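Local coordinates for protein potential RNA-dependent RNA polymerase (Human picobirnavirus, PDB 5I62) that catalyses template-directed RNA synthesis from ribonucleoside triphosphates, probably serving both transcription and genome replication of this double-stranded RNA virus, at residues Q2-W8 against A307-I313; S9-N13 against W178-V183; E129-V133 against T157-D161; N141-P145 against M205-A209; C160-M164 against R296-I300. All coordinates share one frame. Residues are numbered along the deposited sequence.

Interaction 1 of 5, residues Q2-W8 against A307-I313; sequences QVAPNVW and AYNWGEI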
# COMPACT_ATOMS: atom_id res chain seq x y z
N GLN A 2 -9.79 -22.47 18.73
CA GLN A 2 -8.63 -23.18 19.26
C GLN A 2 -8.49 -24.57 18.66
O GLN A 2 -9.48 -25.27 18.43
CB GLN A 2 -8.70 -23.28 20.79
CG GLN A 2 -8.01 -22.10 21.45
CD GLN A 2 -7.75 -22.30 22.92
OE1 GLN A 2 -7.54 -21.33 23.67
NE2 GLN A 2 -7.75 -23.57 23.35
N VAL A 3 -7.24 -24.97 18.40
CA VAL A 3 -6.88 -26.25 17.82
C VAL A 3 -5.93 -26.97 18.78
O VAL A 3 -5.27 -26.36 19.62
CB VAL A 3 -6.23 -26.09 16.42
CG1 VAL A 3 -7.17 -25.33 15.46
CG2 VAL A 3 -4.89 -25.37 16.53
N ALA A 4 -5.86 -28.30 18.63
CA ALA A 4 -4.99 -29.10 19.49
C ALA A 4 -3.52 -28.75 19.22
O ALA A 4 -3.16 -28.36 18.11
CB ALA A 4 -5.23 -30.58 19.24
N PRO A 5 -2.64 -28.88 20.23
CA PRO A 5 -1.22 -28.57 20.01
C PRO A 5 -0.62 -29.35 18.85
O PRO A 5 0.19 -28.79 18.09
CB PRO A 5 -0.56 -28.94 21.35
CG PRO A 5 -1.65 -28.75 22.35
CD PRO A 5 -2.93 -29.19 21.65
N ASN A 6 -1.01 -30.61 18.66
CA ASN A 6 -0.48 -31.35 17.52
C ASN A 6 -1.25 -31.07 16.23
O ASN A 6 -0.91 -31.64 15.19
CB ASN A 6 -0.43 -32.86 17.83
CG ASN A 6 -1.80 -33.48 18.01
OD1 ASN A 6 -2.82 -32.78 18.11
ND2 ASN A 6 -1.84 -34.81 18.07
N VAL A 7 -2.26 -30.20 16.26
CA VAL A 7 -2.78 -29.63 15.02
C VAL A 7 -2.08 -28.32 14.69
O VAL A 7 -1.67 -28.10 13.55
CB VAL A 7 -4.31 -29.45 15.09
CG1 VAL A 7 -4.82 -28.72 13.84
CG2 VAL A 7 -5.00 -30.80 15.21
N TRP A 8 -1.87 -27.49 15.72
CA TRP A 8 -1.08 -26.27 15.55
C TRP A 8 0.29 -26.57 14.94
O TRP A 8 0.77 -25.83 14.09
CB TRP A 8 -0.93 -25.58 16.91
CG TRP A 8 -0.14 -24.29 16.92
CD1 TRP A 8 1.10 -24.09 17.47
CD2 TRP A 8 -0.56 -23.02 16.39
NE1 TRP A 8 1.49 -22.78 17.30
CE2 TRP A 8 0.49 -22.10 16.64
CE3 TRP A 8 -1.70 -22.58 15.71
CZ2 TRP A 8 0.43 -20.76 16.25
CZ3 TRP A 8 -1.77 -21.24 15.32
CH2 TRP A 8 -0.70 -20.35 15.59
N ALA A 307 -4.28 -17.41 11.24
CA ALA A 307 -3.79 -17.68 12.59
C ALA A 307 -3.68 -16.34 13.32
O ALA A 307 -2.80 -15.53 13.03
CB ALA A 307 -2.44 -18.40 12.56
N TYR A 308 -4.59 -16.09 14.26
CA TYR A 308 -4.64 -14.78 14.92
C TYR A 308 -4.18 -14.83 16.37
O TYR A 308 -4.05 -13.77 16.99
CB TYR A 308 -6.06 -14.20 14.83
CG TYR A 308 -7.13 -15.08 15.44
CD1 TYR A 308 -7.50 -14.94 16.77
CD2 TYR A 308 -7.79 -16.04 14.67
CE1 TYR A 308 -8.48 -15.73 17.33
CE2 TYR A 308 -8.77 -16.84 15.22
CZ TYR A 308 -9.12 -16.68 16.55
OH TYR A 308 -10.09 -17.48 17.11
N ASN A 309 -3.91 -16.01 16.90
CA ASN A 309 -3.33 -16.17 18.23
C ASN A 309 -2.66 -17.53 18.27
O ASN A 309 -2.85 -18.36 17.38
CB ASN A 309 -4.40 -16.04 19.33
CG ASN A 309 -3.79 -15.86 20.73
OD1 ASN A 309 -2.59 -15.71 20.89
ND2 ASN A 309 -4.65 -15.86 21.74
N TRP A 310 -1.84 -17.76 19.30
CA TRP A 310 -1.22 -19.07 19.45
C TRP A 310 -2.30 -20.13 19.59
O TRP A 310 -3.12 -20.09 20.51
CB TRP A 310 -0.30 -19.09 20.67
CG TRP A 310 0.44 -20.37 20.80
CD1 TRP A 310 0.02 -21.51 21.42
CD2 TRP A 310 1.73 -20.66 20.27
NE1 TRP A 310 0.98 -22.49 21.32
CE2 TRP A 310 2.04 -21.99 20.63
CE3 TRP A 310 2.66 -19.92 19.54
CZ2 TRP A 310 3.24 -22.60 20.27
CZ3 TRP A 310 3.86 -20.52 19.19
CH2 TRP A 310 4.14 -21.85 19.55
N GLY A 311 -2.33 -21.07 18.65
CA GLY A 311 -3.33 -22.12 18.72
C GLY A 311 -4.72 -21.74 18.27
O GLY A 311 -5.67 -22.49 18.50
N GLU A 312 -4.90 -20.58 17.63
CA GLU A 312 -6.23 -20.13 17.23
C GLU A 312 -6.20 -19.76 15.76
O GLU A 312 -5.38 -18.94 15.34
CB GLU A 312 -6.71 -18.96 18.08
CG GLU A 312 -6.80 -19.32 19.54
CD GLU A 312 -7.52 -18.27 20.34
OE1 GLU A 312 -8.72 -18.04 20.08
OE2 GLU A 312 -6.88 -17.65 21.22
N ILE A 313 -7.12 -20.35 14.99
CA ILE A 313 -7.15 -20.23 13.55
C ILE A 313 -8.60 -20.03 13.12
O ILE A 313 -9.52 -20.69 13.61
CB ILE A 313 -6.55 -21.47 12.86
CG1 ILE A 313 -5.12 -21.75 13.36
CG2 ILE A 313 -6.56 -21.30 11.33
CD1 ILE A 313 -4.55 -23.08 12.86

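Interaction 2 of 5, residues S9-N13 against W178-V183; sequences SKYFN and WSGAAV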
# COMPACT_ATOMS: atom_id res chain seq x y z
N SER A 9 0.91 -27.69 15.35
CA SER A 9 2.23 -28.01 14.81
C SER A 9 2.18 -28.53 13.37
O SER A 9 3.24 -28.79 12.80
CB SER A 9 2.94 -29.02 15.73
OG SER A 9 2.17 -30.19 15.90
N LYS A 10 0.99 -28.66 12.76
CA LYS A 10 0.90 -28.93 11.33
C LYS A 10 0.83 -27.66 10.51
O LYS A 10 1.02 -27.71 9.29
CB LYS A 10 -0.31 -29.81 11.03
CG LYS A 10 -0.29 -31.16 11.71
CD LYS A 10 -1.58 -31.92 11.41
CE LYS A 10 -1.63 -33.22 12.22
NZ LYS A 10 -0.32 -33.95 12.10
N TYR A 11 0.54 -26.53 11.15
CA TYR A 11 0.58 -25.20 10.55
C TYR A 11 1.92 -24.51 10.75
O TYR A 11 2.36 -23.76 9.88
CB TYR A 11 -0.53 -24.33 11.14
CG TYR A 11 -1.92 -24.76 10.75
CD1 TYR A 11 -2.56 -25.79 11.42
CD2 TYR A 11 -2.60 -24.12 9.72
CE1 TYR A 11 -3.84 -26.18 11.06
CE2 TYR A 11 -3.88 -24.50 9.36
CZ TYR A 11 -4.49 -25.53 10.03
OH TYR A 11 -5.76 -25.92 9.67
N PHE A 12 2.57 -24.75 11.89
CA PHE A 12 3.84 -24.10 12.18
C PHE A 12 4.87 -25.11 12.66
O PHE A 12 4.54 -26.10 13.31
CB PHE A 12 3.68 -22.99 13.21
CG PHE A 12 2.79 -21.89 12.75
CD1 PHE A 12 3.31 -20.87 11.96
CD2 PHE A 12 1.44 -21.93 12.99
CE1 PHE A 12 2.49 -19.86 11.49
CE2 PHE A 12 0.60 -20.92 12.51
CZ PHE A 12 1.14 -19.90 11.76
N ASN A 13 6.11 -24.82 12.34
CA ASN A 13 7.25 -25.61 12.77
C ASN A 13 7.46 -25.33 14.25
O ASN A 13 7.83 -24.22 14.62
CB ASN A 13 8.46 -25.24 11.93
CG ASN A 13 9.66 -26.14 12.18
OD1 ASN A 13 9.54 -27.37 12.20
ND2 ASN A 13 10.82 -25.53 12.35
N TRP A 178 2.44 -29.34 4.83
CA TRP A 178 1.98 -28.46 5.90
C TRP A 178 0.56 -28.00 5.62
O TRP A 178 0.05 -28.12 4.50
CB TRP A 178 2.88 -27.23 6.05
CG TRP A 178 4.35 -27.48 6.28
CD1 TRP A 178 5.34 -27.55 5.34
CD2 TRP A 178 4.99 -27.67 7.55
NE1 TRP A 178 6.56 -27.77 5.94
CE2 TRP A 178 6.37 -27.85 7.30
CE3 TRP A 178 4.54 -27.70 8.87
CZ2 TRP A 178 7.30 -28.04 8.32
CZ3 TRP A 178 5.46 -27.91 9.89
CH2 TRP A 178 6.82 -28.08 9.60
N SER A 179 -0.09 -27.46 6.64
CA SER A 179 -1.35 -26.77 6.46
C SER A 179 -1.05 -25.27 6.55
O SER A 179 -0.39 -24.83 7.49
CB SER A 179 -2.38 -27.20 7.50
OG SER A 179 -3.71 -26.96 7.04
N GLY A 180 -1.51 -24.50 5.56
CA GLY A 180 -1.13 -23.09 5.47
C GLY A 180 -2.10 -22.18 6.20
O GLY A 180 -3.31 -22.40 6.22
N ALA A 181 -1.55 -21.13 6.81
CA ALA A 181 -2.36 -20.07 7.39
C ALA A 181 -1.60 -18.76 7.33
O ALA A 181 -0.41 -18.70 7.64
CB ALA A 181 -2.75 -20.40 8.84
N ALA A 182 -2.30 -17.69 6.96
CA ALA A 182 -1.76 -16.36 7.17
C ALA A 182 -1.61 -16.11 8.67
O ALA A 182 -2.33 -16.69 9.49
CB ALA A 182 -2.67 -15.28 6.56
N VAL A 183 -0.67 -15.26 9.02
CA VAL A 183 -0.50 -14.85 10.41
C VAL A 183 -0.97 -13.41 10.55
O VAL A 183 -0.62 -12.56 9.72
CB VAL A 183 0.97 -15.00 10.85
CG1 VAL A 183 1.21 -14.28 12.17
CG2 VAL A 183 1.33 -16.50 10.97

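Interaction 3 of 5, residues E129-V133 against T157-D161; sequences EVNTV and TIPCD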
# COMPACT_ATOMS: atom_id res chain seq x y z
N GLU A 129 9.56 -21.20 -9.98
CA GLU A 129 9.69 -20.93 -8.56
C GLU A 129 11.09 -20.43 -8.22
O GLU A 129 11.25 -19.50 -7.42
CB GLU A 129 9.31 -22.16 -7.74
CG GLU A 129 7.81 -22.45 -7.84
CD GLU A 129 7.31 -23.59 -6.98
OE1 GLU A 129 8.11 -24.27 -6.30
OE2 GLU A 129 6.08 -23.79 -6.99
N VAL A 130 12.12 -21.02 -8.83
CA VAL A 130 13.49 -20.62 -8.51
C VAL A 130 13.75 -19.19 -8.95
O VAL A 130 14.31 -18.38 -8.20
CB VAL A 130 14.51 -21.58 -9.16
CG1 VAL A 130 15.92 -21.05 -8.96
CG2 VAL A 130 14.40 -22.97 -8.56
N ASN A 131 13.37 -18.86 -10.19
CA ASN A 131 13.59 -17.50 -10.68
C ASN A 131 12.79 -16.50 -9.87
O ASN A 131 13.29 -15.41 -9.54
CB ASN A 131 13.25 -17.43 -12.17
CG ASN A 131 14.21 -18.25 -13.02
OD1 ASN A 131 15.37 -18.41 -12.66
ND2 ASN A 131 13.72 -18.78 -14.15
N THR A 132 11.56 -16.86 -9.50
CA THR A 132 10.72 -15.99 -8.68
C THR A 132 11.36 -15.72 -7.32
O THR A 132 11.44 -14.58 -6.87
CB THR A 132 9.33 -16.61 -8.51
OG1 THR A 132 8.74 -16.83 -9.79
CG2 THR A 132 8.44 -15.72 -7.68
N VAL A 133 11.79 -16.79 -6.64
CA VAL A 133 12.45 -16.63 -5.34
C VAL A 133 13.68 -15.74 -5.48
O VAL A 133 13.98 -14.93 -4.60
CB VAL A 133 12.81 -18.00 -4.74
CG1 VAL A 133 13.72 -17.83 -3.51
CG2 VAL A 133 11.56 -18.78 -4.38
N THR A 157 11.58 -24.85 1.36
CA THR A 157 10.29 -24.38 0.86
C THR A 157 10.02 -24.83 -0.57
O THR A 157 8.92 -25.29 -0.88
CB THR A 157 10.21 -22.85 0.96
OG1 THR A 157 10.36 -22.47 2.32
CG2 THR A 157 8.83 -22.34 0.47
N ILE A 158 11.00 -24.69 -1.45
CA ILE A 158 10.81 -25.07 -2.85
C ILE A 158 11.46 -26.42 -3.15
O ILE A 158 12.44 -26.78 -2.52
CB ILE A 158 11.33 -23.97 -3.79
CG1 ILE A 158 12.82 -23.73 -3.59
CG2 ILE A 158 10.56 -22.67 -3.58
CD1 ILE A 158 13.41 -22.74 -4.62
N PRO A 159 10.92 -27.18 -4.12
CA PRO A 159 9.71 -26.84 -4.87
C PRO A 159 8.46 -26.97 -4.01
O PRO A 159 8.44 -27.77 -3.07
CB PRO A 159 9.71 -27.86 -6.02
CG PRO A 159 10.33 -29.07 -5.38
CD PRO A 159 11.44 -28.51 -4.51
N CYS A 160 7.44 -26.17 -4.32
CA CYS A 160 6.23 -26.15 -3.52
C CYS A 160 5.01 -26.16 -4.42
O CYS A 160 5.05 -25.76 -5.58
CB CYS A 160 6.19 -24.94 -2.56
SG CYS A 160 6.30 -23.31 -3.34
N ASP A 161 3.91 -26.66 -3.85
CA ASP A 161 2.61 -26.74 -4.49
C ASP A 161 1.61 -26.34 -3.42
O ASP A 161 1.64 -26.90 -2.32
CB ASP A 161 2.33 -28.16 -5.00
CG ASP A 161 0.97 -28.29 -5.69
OD1 ASP A 161 0.52 -27.32 -6.33
OD2 ASP A 161 0.36 -29.37 -5.58

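Interaction 4 of 5, residues N141-P145 against M205-A209; sequences NSGSP and MFPFA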
# COMPACT_ATOMS: atom_id res chain seq x y z
N ASN A 141 9.64 -11.96 6.62
CA ASN A 141 9.24 -13.13 7.37
C ASN A 141 8.62 -14.17 6.44
O ASN A 141 7.82 -13.85 5.56
CB ASN A 141 8.26 -12.72 8.46
CG ASN A 141 7.94 -13.83 9.41
OD1 ASN A 141 7.19 -14.74 9.07
ND2 ASN A 141 8.50 -13.77 10.62
N SER A 142 9.03 -15.43 6.62
CA SER A 142 8.56 -16.51 5.76
C SER A 142 7.15 -16.97 6.09
O SER A 142 6.64 -17.86 5.41
CB SER A 142 9.52 -17.71 5.87
OG SER A 142 9.46 -18.28 7.17
N GLY A 143 6.53 -16.39 7.11
CA GLY A 143 5.23 -16.83 7.54
C GLY A 143 5.19 -18.31 7.88
O GLY A 143 6.19 -18.94 8.28
N SER A 144 4.01 -18.87 7.70
CA SER A 144 3.74 -20.29 7.88
C SER A 144 4.59 -21.14 6.91
O SER A 144 4.71 -20.78 5.74
CB SER A 144 2.23 -20.48 7.65
OG SER A 144 1.86 -21.81 7.48
N PRO A 145 5.20 -22.25 7.39
CA PRO A 145 5.26 -22.78 8.75
C PRO A 145 6.48 -22.38 9.60
O PRO A 145 6.44 -22.52 10.82
CB PRO A 145 5.31 -24.29 8.52
CG PRO A 145 6.20 -24.40 7.33
CD PRO A 145 5.79 -23.20 6.43
N MET A 205 -0.06 -11.86 6.89
CA MET A 205 1.32 -12.27 6.61
C MET A 205 1.27 -13.68 6.04
O MET A 205 0.99 -14.64 6.75
CB MET A 205 2.17 -12.20 7.88
CG MET A 205 2.39 -10.78 8.40
SD MET A 205 3.18 -10.81 10.03
CE MET A 205 3.36 -9.07 10.31
N PHE A 206 1.51 -13.81 4.73
CA PHE A 206 1.25 -15.04 3.99
C PHE A 206 2.40 -16.02 4.13
O PHE A 206 3.55 -15.62 4.29
CB PHE A 206 1.05 -14.73 2.51
CG PHE A 206 -0.38 -14.48 2.12
CD1 PHE A 206 -1.14 -13.55 2.81
CD2 PHE A 206 -0.96 -15.17 1.08
CE1 PHE A 206 -2.45 -13.29 2.45
CE2 PHE A 206 -2.28 -14.92 0.71
CZ PHE A 206 -3.03 -13.98 1.41
N PRO A 207 2.11 -17.32 4.02
CA PRO A 207 3.18 -18.32 3.91
C PRO A 207 4.06 -18.04 2.70
O PRO A 207 3.56 -17.71 1.63
CB PRO A 207 2.43 -19.65 3.75
CG PRO A 207 1.05 -19.39 4.29
CD PRO A 207 0.77 -17.94 3.93
N PHE A 208 5.36 -18.20 2.91
CA PHE A 208 6.35 -18.08 1.84
C PHE A 208 5.93 -18.89 0.60
O PHE A 208 5.98 -18.38 -0.52
CB PHE A 208 7.71 -18.55 2.39
CG PHE A 208 8.92 -18.18 1.54
CD1 PHE A 208 8.86 -17.21 0.56
CD2 PHE A 208 10.15 -18.83 1.76
CE1 PHE A 208 9.98 -16.89 -0.19
CE2 PHE A 208 11.26 -18.52 1.00
CZ PHE A 208 11.18 -17.55 0.02
N ALA A 209 5.51 -20.14 0.80
CA ALA A 209 5.15 -21.00 -0.34
C ALA A 209 4.00 -20.39 -1.15
O ALA A 209 4.02 -20.44 -2.39
CB ALA A 209 4.78 -22.40 0.14
O HOH W 1 6.48 -14.97 3.22
O HOH W 2 4.75 -13.66 5.93
O HOH W 3 5.64 -21.57 3.35
O HOH W 4 1.76 -17.25 7.14

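Interaction 5 of 5, residues C160-M164 against R296-I300; sequences CDVYM and RVFPI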
# COMPACT_ATOMS: atom_id res chain seq x y z
N CYS A 160 7.44 -26.17 -4.32
CA CYS A 160 6.23 -26.15 -3.52
C CYS A 160 5.01 -26.16 -4.42
O CYS A 160 5.05 -25.76 -5.58
CB CYS A 160 6.19 -24.94 -2.56
SG CYS A 160 6.30 -23.31 -3.34
N ASP A 161 3.91 -26.66 -3.85
CA ASP A 161 2.61 -26.74 -4.49
C ASP A 161 1.61 -26.34 -3.42
O ASP A 161 1.64 -26.90 -2.32
CB ASP A 161 2.33 -28.16 -5.00
CG ASP A 161 0.97 -28.29 -5.69
OD1 ASP A 161 0.52 -27.32 -6.33
OD2 ASP A 161 0.36 -29.37 -5.58
N VAL A 162 0.76 -25.35 -3.70
CA VAL A 162 -0.23 -24.88 -2.74
C VAL A 162 -1.61 -24.90 -3.38
O VAL A 162 -1.75 -24.62 -4.57
CB VAL A 162 0.12 -23.46 -2.19
CG1 VAL A 162 1.51 -23.44 -1.53
CG2 VAL A 162 0.05 -22.41 -3.31
N TYR A 163 -2.63 -25.23 -2.59
CA TYR A 163 -4.00 -25.24 -3.10
C TYR A 163 -4.96 -25.34 -1.93
O TYR A 163 -4.58 -25.80 -0.85
CB TYR A 163 -4.24 -26.38 -4.10
CG TYR A 163 -3.96 -27.78 -3.55
CD1 TYR A 163 -2.70 -28.35 -3.70
CD2 TYR A 163 -4.95 -28.52 -2.91
CE1 TYR A 163 -2.43 -29.63 -3.22
CE2 TYR A 163 -4.69 -29.79 -2.42
CZ TYR A 163 -3.43 -30.34 -2.58
OH TYR A 163 -3.16 -31.61 -2.11
N MET A 164 -6.20 -24.90 -2.16
CA MET A 164 -7.26 -25.06 -1.17
C MET A 164 -7.87 -26.45 -1.28
O MET A 164 -8.10 -26.96 -2.38
CB MET A 164 -8.34 -24.00 -1.35
CG MET A 164 -7.82 -22.55 -1.20
SD MET A 164 -7.15 -22.18 0.45
CE MET A 164 -8.53 -22.57 1.52
N ARG A 296 -5.93 -23.12 -8.96
CA ARG A 296 -5.34 -23.61 -7.71
C ARG A 296 -4.81 -22.51 -6.80
O ARG A 296 -4.99 -22.59 -5.59
CB ARG A 296 -4.18 -24.56 -7.98
CG ARG A 296 -4.53 -25.99 -8.26
CD ARG A 296 -3.33 -26.67 -8.90
NE ARG A 296 -2.51 -27.42 -7.95
CZ ARG A 296 -2.87 -28.59 -7.43
NH1 ARG A 296 -4.04 -29.13 -7.76
NH2 ARG A 296 -2.08 -29.21 -6.59
N VAL A 297 -4.11 -21.53 -7.35
CA VAL A 297 -3.37 -20.55 -6.56
C VAL A 297 -4.15 -19.25 -6.41
O VAL A 297 -4.26 -18.71 -5.31
CB VAL A 297 -1.99 -20.27 -7.20
CG1 VAL A 297 -1.24 -19.21 -6.40
CG2 VAL A 297 -1.18 -21.56 -7.33
N PHE A 298 -4.64 -18.71 -7.52
CA PHE A 298 -5.42 -17.46 -7.48
C PHE A 298 -6.43 -17.38 -6.33
O PHE A 298 -6.52 -16.31 -5.71
CB PHE A 298 -6.14 -17.25 -8.82
CG PHE A 298 -7.04 -16.05 -8.82
CD1 PHE A 298 -6.51 -14.79 -9.06
CD2 PHE A 298 -8.39 -16.16 -8.53
CE1 PHE A 298 -7.32 -13.66 -9.02
CE2 PHE A 298 -9.20 -15.04 -8.50
CZ PHE A 298 -8.65 -13.79 -8.74
N PRO A 299 -7.21 -18.41 -6.01
CA PRO A 299 -8.24 -18.23 -4.97
C PRO A 299 -7.69 -18.16 -3.55
O PRO A 299 -8.45 -17.78 -2.66
CB PRO A 299 -9.16 -19.45 -5.13
CG PRO A 299 -8.45 -20.39 -6.00
CD PRO A 299 -7.42 -19.65 -6.78
N ILE A 300 -6.42 -18.53 -3.31
CA ILE A 300 -5.96 -18.72 -1.93
C ILE A 300 -6.01 -17.42 -1.14
O ILE A 300 -6.35 -17.40 0.05
CB ILE A 300 -4.55 -19.34 -1.92
CG1 ILE A 300 -4.60 -20.77 -2.42
CG2 ILE A 300 -3.90 -19.25 -0.53
CD1 ILE A 300 -3.23 -21.32 -2.75
O HOH W 5 -7.02 -23.73 -4.60

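Interaction 1 of 5, residues Q2-W8 against A307-I313
The type II turn of a beta hairpin receives the N-terminal end of the chain, with Trp8 as the bump; the hairpin probably belongs to the fingers domain, as in right-hand-shaped polymerases. Strands 306-309 and 312-314 are joined by this turn, from Asn309 to Glu312. Its third residue, Gly311, has backbone angles at which a beta carbon would jam against the preceding carbonyl oxygen, which calls for glycine. Trp8, reaching out from helix 5-11, lays its indole face against the exposed backbone of the turn, Gly311 N and CA and Trp310 CA: Gly311 CA stands 3.9 Å from the centroid of the six-membered ring, a CH-pi contact. The hollow has walls as well. Trp310 presents a ring face to the edge of Trp8 in an edge-to-face pair, planes at 50° and ring centroids 4.3 Å apart. Ile313 CG1 meets the indole rim at Trp8 CZ3, 3.9 Å away, and Ala307 CB lies 4.0 Å from Trp8 CH2. Leu19 of helix 17-28 touches both tryptophans and continues the apolar lining. Nearer the terminus, Gln2 runs beside Glu312 as a single beta bridge, with Gln2 CG 3.6 Å from Glu312 CG. The Gly311 carbonyl serves two neighbours: Gln2 CA approaches O of Gly311 to 3.1 Å in a CA-H...O contact, while Val3 N donates a 2.9 Å hydrogen bond to Gly311 O.

Interaction 2 of 5, residues S9-N13 against W178-V183
A strand can be covered by a helix end that offers it one backbone bond and a few rings, as residues 178-183 illustrate. Trp178 comes first. The edge of its indole borders the backbone of the opposing segment, with CE3 3.5 Å from Lys10 O, and CH2 lies 3.8 Å from Asn13 OD1. At Ser179 the backbones join: Ser179 N donates a nearly straight hydrogen bond to Lys10 O, 2.9 Å long, and Ser179 O receives a CA-H...O contact from Tyr11 CA at 3.2 Å. The serine side chain also packs, its CB sitting 3.6 Å from the centroid of the Tyr11 ring and almost along the ring normal. Gly180 follows, its carbonyl at the edge of that ring. Next, Ala181 CB rests 3.8 Å from Tyr11 CD2, adding to the packing round the tyrosine, whose hydroxyl is hydrogen-bonded to Tyr315. Finally Val183 CG2 meets the edge of the Phe12 ring at CZ, 3.5 Å away. The contact thus places the end of helix 5-11 against long strand 176-189 of the mixed sheet, probably part of the fingers. Strand 168-173 flanks it through Tyr168, strand 306-309 pairs alongside at Ala182, and helix 17-28 closes over Phe12 and Val183.

Interaction 3 of 5, residues E129-V133 against T157-D161
One acidic side chain at the start of a helix can hold the beginning of a strand, and Glu129 does so at the edge of the polymerase's mixed sheet. The polar part is compact. Cys160 N donates to Glu129 OE1 over 2.8 Å at an angle of 162°, so the first residue of strand 160-165 is tied to the first turn of helix 129-135. The extended glutamate chain, with chi2 near 180°, spans the gap; even the closest CA atoms, those of Glu129 and Pro159, are 7.0 Å apart. The cis peptide before Pro159 bends the chain just ahead of the bonded amide, and Glu129 OE1 also lies 3.3 Å from Pro159 CA. Apolar packing forms the second group. Ile158 points toward the helix and meets two valines one turn apart: Val130 CG2 is 4.1 Å from Ile158 CD1, and Val133 CG2 is 4.1 Å from Ile158 CG2. Behind the contact runs helix 208-228, whose Gln216 touches Glu129 and whose Ile212 touches Val133, while Arg213 forms a long, weak ion pair with Glu129. On the sheet side, strand 168-173 pairs with Asp161, so the contact joins helix 129-135 to the start of strand 160-165.

Interaction 4 of 5, residues N141-P145 against M205-A209
The N terminus of helix 208-228 is capped by a tight loop, a common means of satisfying the amides that a first helical turn leaves without intrahelical partners. Pro207 holds the N-cap position, and the loop 141-145 supplies an acceptor: Ser142 O accepts from Phe208 N at 2.8 Å. The next amide, Ala209 N, gives its hydrogen to water HOH 3 over 2.9 Å, and that water in turn donates to Ser144 O at 2.7 Å. The loop owes its shape to an Asx turn, in which Asn141 OD1 accepts from Gly143 N at 2.6 Å. Gly143 follows with positive phi where the CA atoms are closest, its CA 4.4 Å from Pro207 CA; a beta carbon there would fall about 2.4 Å from Phe206 O, a clash that only glycine avoids. Next, Ser144 O lies 3.2 Å from Pro207 CB, and Ser144 CB packs 3.7 Å from Pro207 CG. HOH 4 adds another bridge, accepting from Ser144 N at 2.8 Å and donating to Met205 O at 2.7 Å, and HOH 1 and HOH 2 lie between Asn141 O and Phe206 O. The serine hydroxyls look elsewhere: Ser144 OG bonds to Tyr11 O and Ser142 OG to Ser148 N. Although every touching residue is buried, backbone groups and bridging water largely make the link, with Asn141 and Gly143 setting the path of the loop.

Interaction 5 of 5, residues C160-M164 against R296-I300
A strand packed against a segment with helical backbone angles is the setting here: residues 160-164 belong to strand 160-165 of the mixed sheet, probably in the fingers, whereas 297-300 keep helical angles after helix 288-296, with Ile300 N bonded to Val297 O at 2.9 Å. The nearest CA atoms, of Tyr163 and Arg296, are 5.1 Å apart, yet the main chains are joined through solvent: HOH 5 accepts from Met164 N at 2.8 Å and donates to Arg296 O at 2.5 Å. Side chains then divide between an apolar and a charged group. On the apolar side, Ile300 reaches the strand, its CD1 3.5 Å from Val162 CG2 and its CG1 3.9 Å from Met164 CG. Val297 CG2 adds a looser contact, 4.3 Å from Val162 CG2. Helix 208-228 backs this cluster, with Ala209 on Val162 and Val210 on Ile300. On the charged side, Arg296 folds along the strand so that a face of its guanidinium lies over Tyr163 CG, while the edge is turned to Asp161. Two weak hydrogen bonds run to Asp161 OD1, from Arg296 NE at 3.4 Å and NH2 at 3.2 Å. The firm link of the salt bridge is Arg296 NH2 to Asp161 OD2, 2.6 Å.

In the fold
Four of the contacts reach one mixed sheet, and interaction 4, at the start of helix 208-228, touches three of them. Interactions 1 and 2, centres about 9 Å apart, share helix 5-11 and join where Ala307 N meets Ala182 O at 2.7 Å. Interaction 2 continues into interaction 4, again about 9 Å between centres, through Asn13 N to Pro145 O (2.8 Å) and Val183 N to Met205 O (2.9 Å). Ala209 then touches both remaining contacts: its O lies 3.8 Å from Cys160 SG, and its CB 3.8 Å from Val162 CG1. Interactions 3 and 5 share Cys160 and Asp161. None of these segments belongs to the separate sheet 257-261, 355-357, 360-363 and 390-392, which matches the catalytic palm of such polymerases.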